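Local coordinates for superoxide dismutase (Leishmania major, PDB 4F2N) that catalyses the dismutation of superoxide to molecular oxygen and hydrogen peroxide at an active-site iron, at the interface of chains A and B. Residues are numbered along the deposited sequence; one frame, centred on the assembly and turned at random. Chains: chain A/B, Superoxide dismutase.

Contact 1: the interface of chains A and B. Residues chain A 62, 154, 193-195; chain B 153-154, 194, 198.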
# COMPACT_ATOMS: atom_id res chain seq x y z
N HIS A 62 7.20 8.83 -8.55
CA HIS A 62 6.06 8.86 -7.65
C HIS A 62 5.63 10.28 -7.35
O HIS A 62 4.49 10.66 -7.67
CB HIS A 62 6.33 8.05 -6.37
CG HIS A 62 6.50 6.58 -6.61
ND1 HIS A 62 5.45 5.74 -6.78
CD2 HIS A 62 7.64 5.80 -6.77
CE1 HIS A 62 5.91 4.49 -6.98
NE2 HIS A 62 7.24 4.53 -6.98
N SER A 154 -0.30 0.80 2.67
CA SER A 154 0.40 2.06 2.38
C SER A 154 0.02 3.13 3.38
O SER A 154 -1.13 3.22 3.79
CB SER A 154 -0.01 2.55 0.98
OG SER A 154 0.17 1.51 -0.02
N TRP A 193 4.60 3.75 2.53
CA TRP A 193 4.33 3.11 1.24
C TRP A 193 5.53 2.27 0.90
O TRP A 193 6.66 2.70 1.13
CB TRP A 193 4.13 4.12 0.15
CG TRP A 193 2.79 4.86 0.20
CD1 TRP A 193 2.28 5.67 1.22
CD2 TRP A 193 1.80 4.91 -0.87
NE1 TRP A 193 1.04 6.17 0.88
CE2 TRP A 193 0.71 5.77 -0.39
CE3 TRP A 193 1.70 4.34 -2.14
CZ2 TRP A 193 -0.43 6.03 -1.15
CZ3 TRP A 193 0.57 4.62 -2.92
CH2 TRP A 193 -0.47 5.45 -2.43
N GLU A 194 5.30 1.06 0.40
CA GLU A 194 6.38 0.13 0.02
C GLU A 194 7.37 0.73 -0.94
O GLU A 194 8.56 0.47 -0.81
CB GLU A 194 5.82 -1.21 -0.49
CG GLU A 194 4.95 -1.85 0.62
CD GLU A 194 4.35 -3.19 0.22
OE1 GLU A 194 3.74 -3.28 -0.87
OE2 GLU A 194 4.46 -4.15 1.02
N HIS A 195 6.91 1.56 -1.89
CA HIS A 195 7.84 2.25 -2.82
C HIS A 195 8.88 3.11 -2.13
O HIS A 195 9.88 3.39 -2.72
CB HIS A 195 7.12 3.05 -3.90
CG HIS A 195 6.39 4.29 -3.38
ND1 HIS A 195 5.07 4.46 -3.54
CD2 HIS A 195 6.87 5.43 -2.75
CE1 HIS A 195 4.69 5.63 -3.01
NE2 HIS A 195 5.78 6.25 -2.54
N GLY B 153 -3.27 3.15 -3.60
CA GLY B 153 -2.59 2.50 -2.44
C GLY B 153 -2.40 1.01 -2.69
O GLY B 153 -2.22 0.57 -3.86
N SER B 154 -2.45 0.23 -1.61
CA SER B 154 -2.31 -1.23 -1.73
C SER B 154 -3.65 -1.89 -1.96
O SER B 154 -4.68 -1.42 -1.41
CB SER B 154 -1.72 -1.82 -0.44
OG SER B 154 -0.56 -1.09 -0.03
N GLU B 194 2.27 -2.75 -3.85
CA GLU B 194 3.47 -2.40 -4.61
C GLU B 194 4.52 -3.49 -4.56
O GLU B 194 5.28 -3.68 -5.52
CB GLU B 194 4.07 -1.06 -4.14
CG GLU B 194 3.18 0.13 -4.49
CD GLU B 194 3.74 1.47 -4.02
OE1 GLU B 194 4.07 1.61 -2.80
OE2 GLU B 194 3.82 2.40 -4.87
N TYR B 198 7.20 -4.48 -7.48
CA TYR B 198 8.23 -3.42 -7.42
C TYR B 198 9.64 -3.90 -7.76
O TYR B 198 10.45 -3.13 -8.28
CB TYR B 198 8.26 -2.66 -6.08
CG TYR B 198 8.53 -1.18 -6.28
CD1 TYR B 198 7.50 -0.31 -6.62
CD2 TYR B 198 9.82 -0.66 -6.16
CE1 TYR B 198 7.74 1.05 -6.81
CE2 TYR B 198 10.09 0.69 -6.38
CZ TYR B 198 9.04 1.54 -6.69
OH TYR B 198 9.28 2.89 -6.89
O HOH W 1 -2.80 0.89 1.14
O HOH W 2 2.71 0.86 -0.78
O HOH W 3 1.65 -1.69 -1.30

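Contact 2: the interface of chains A and B. Residues chain A 198, 202-203; chain B 53, 57, 199.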
# COMPACT_ATOMS: atom_id res chain seq x y z
N TYR A 198 11.37 -0.09 -0.95
CA TYR A 198 11.54 -1.42 -1.57
C TYR A 198 12.80 -1.57 -2.41
O TYR A 198 13.36 -2.68 -2.50
CB TYR A 198 10.33 -1.80 -2.44
CG TYR A 198 9.97 -3.24 -2.28
CD1 TYR A 198 9.25 -3.65 -1.18
CD2 TYR A 198 10.41 -4.20 -3.21
CE1 TYR A 198 8.95 -4.98 -0.99
CE2 TYR A 198 10.09 -5.54 -3.04
CZ TYR A 198 9.36 -5.92 -1.91
OH TYR A 198 9.03 -7.24 -1.69
N GLU A 202 13.83 -3.88 0.06
CA GLU A 202 12.88 -4.92 -0.36
C GLU A 202 11.81 -5.01 0.70
O GLU A 202 11.27 -3.98 1.13
CB GLU A 202 13.62 -6.26 -0.63
CG GLU A 202 14.46 -6.20 -1.92
CD GLU A 202 15.42 -7.38 -2.07
OE1 GLU A 202 16.03 -7.81 -1.05
OE2 GLU A 202 15.57 -7.87 -3.23
N ASN A 203 11.51 -6.21 1.19
CA ASN A 203 10.44 -6.34 2.18
C ASN A 203 10.77 -5.82 3.60
O ASN A 203 9.89 -5.77 4.48
CB ASN A 203 10.05 -7.80 2.31
CG ASN A 203 11.17 -8.62 2.92
OD1 ASN A 203 12.23 -8.79 2.29
ND2 ASN A 203 10.98 -9.11 4.13
N ARG B 53 13.81 -13.69 -7.85
CA ARG B 53 13.86 -12.87 -6.63
C ARG B 53 12.51 -12.22 -6.33
O ARG B 53 12.10 -12.17 -5.17
CB ARG B 53 15.01 -11.85 -6.66
CG ARG B 53 15.07 -10.91 -5.45
CD ARG B 53 15.20 -11.69 -4.14
NE ARG B 53 15.73 -10.88 -3.04
CZ ARG B 53 16.07 -11.37 -1.85
NH1 ARG B 53 15.96 -12.68 -1.62
NH2 ARG B 53 16.56 -10.58 -0.91
N LEU B 57 10.73 -13.05 -2.70
CA LEU B 57 10.30 -12.01 -1.75
C LEU B 57 8.83 -12.20 -1.46
O LEU B 57 8.40 -12.23 -0.30
CB LEU B 57 10.51 -10.61 -2.33
CG LEU B 57 11.99 -10.22 -2.47
CD1 LEU B 57 12.11 -8.93 -3.27
CD2 LEU B 57 12.66 -10.12 -1.09
N LYS B 199 9.92 -5.15 -7.42
CA LYS B 199 11.26 -5.71 -7.72
C LYS B 199 11.53 -5.71 -9.22
O LYS B 199 12.63 -5.36 -9.64
CB LYS B 199 11.42 -7.12 -7.12
CG LYS B 199 12.78 -7.77 -7.36
CD LYS B 199 13.86 -7.07 -6.53
CE LYS B 199 15.25 -7.58 -6.88
NZ LYS B 199 16.22 -6.97 -5.93

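Contact 1: the interface of chains A and B
B:Glu194 reaches across the two-fold dimer interface to A:His195, an iron ligand of the other subunit, and so forms the glutamate bridge typical of iron and manganese superoxide dismutases. Its CB faces its own twin, lying 4.1 Å from CB of A:Glu194. CG stands anti to the carbonyl carbon (chi1 -68°), and the extended chain beyond it brings the carboxylate up to the edges of both the A:His195 and A:Trp193 rings. CD lies in the plane of the A:Trp193 ring. At the tip, OE2 of B:Glu194 offers its syn lone pair to ND1 of A:His195 at 2.8 Å, with the oxygen almost exactly in the imidazole plane. The carboxylate itself is turned 78° against that ring. OE1 of B:Glu194 takes the backbone N of A:His195 from above the carboxylate plane, at 3.0 Å. The same oxygen also binds water 2. The ND1 bond helps fix the rotation of the imidazole, while the backbone bond steadies the carboxylate, whose negative charge would probably polarise the iron-binding ring. A:Trp193 CB and A:His62 ND1 lie over opposite faces of this ring. A:His62 in turn meets B:Tyr198 edge to edge: NE2 lies 2.6 Å from the phenol OH in a hydrogen bond of undecided direction. This tyrosine and histidine form the conserved pair of the family at the active-site entrance. Nearer the two-fold axis, waters 2 and 3 bind each other and link both Glu194 residues to both Ser154 residues. CH2 of A:Trp193 rests 3.6 Å from CA of B:Gly153. The two serine hydroxyls share a hydrogen bond, its direction undecided, with OG of A:Ser154 2.7 Å from OG of B:Ser154.

Contact 2: the interface of chains A and B
At the edge of the B:Arg53 guanidinium, in plane, sits carboxylate oxygen OE2 of A:Glu202, while over one face lies CD2 of B:Leu57, one helical turn further along helix 52-71. The A:Tyr198 ring carries the backbone carbonyl carbon of A:Glu202 over one face, offset toward the rim; its phenol OH points at B:Leu57, 3.7 Å from CB. B:Arg53 grips A:Glu202 side-on with two nitrogens, one to each oxygen. NH2 of B:Arg53 gives a salt bridge to OE1 of A:Glu202 at 2.8 Å, arriving on the syn side but tilted out of the carboxylate plane. NE of B:Arg53 donates to OE2 of A:Glu202 at 3.0 Å in a fairly straight bond, 164° at H, from above that plane. Carboxylate and guanidinium are turned 49° apart, making this fork twisted rather than flat. B:Lys199 brings NZ to OE2 of A:Glu202 at 2.9 Å, on the anti side and from the face opposite NE, and completes a second salt bridge. OE2 is thus held between two donors, and both positive groups would favour an ionised carboxylate. A bend at chi2 (71°) directs the rest of the lysine chain toward the glutamate. B:Leu57 crosses the A:Glu202 side chain at about a right angle: its CD1 packs against CG of A:Glu202 at 3.8 Å, and its CD2 lies 3.7 Å from the amide oxygen OD1 of A:Asn203. The patch is a charged clasp with an aliphatic base, fastening the segment that follows helix 198-201 of one subunit to helices 52-71 and 198-201 of the other, and it probably helps hold the dimer together.

The C-alpha centres of contact 1 and contact 2 lie about 12 Å apart along one two-fold interface, and each has its twin with the chains exchanged. Tyr198 belongs to both: the chain B copy works in contact 1, the chain A copy in contact 2. Helix 198-201 and the helix beginning at residue 52 likewise serve both patches, the latter from chain A in contact 1 and from chain B in contact 2. Contact 1 joins the subunits at an iron ligand, whereas contact 2 adds salt bridges farther along the same interface, which suggests that dimer assembly and active-site architecture are coupled.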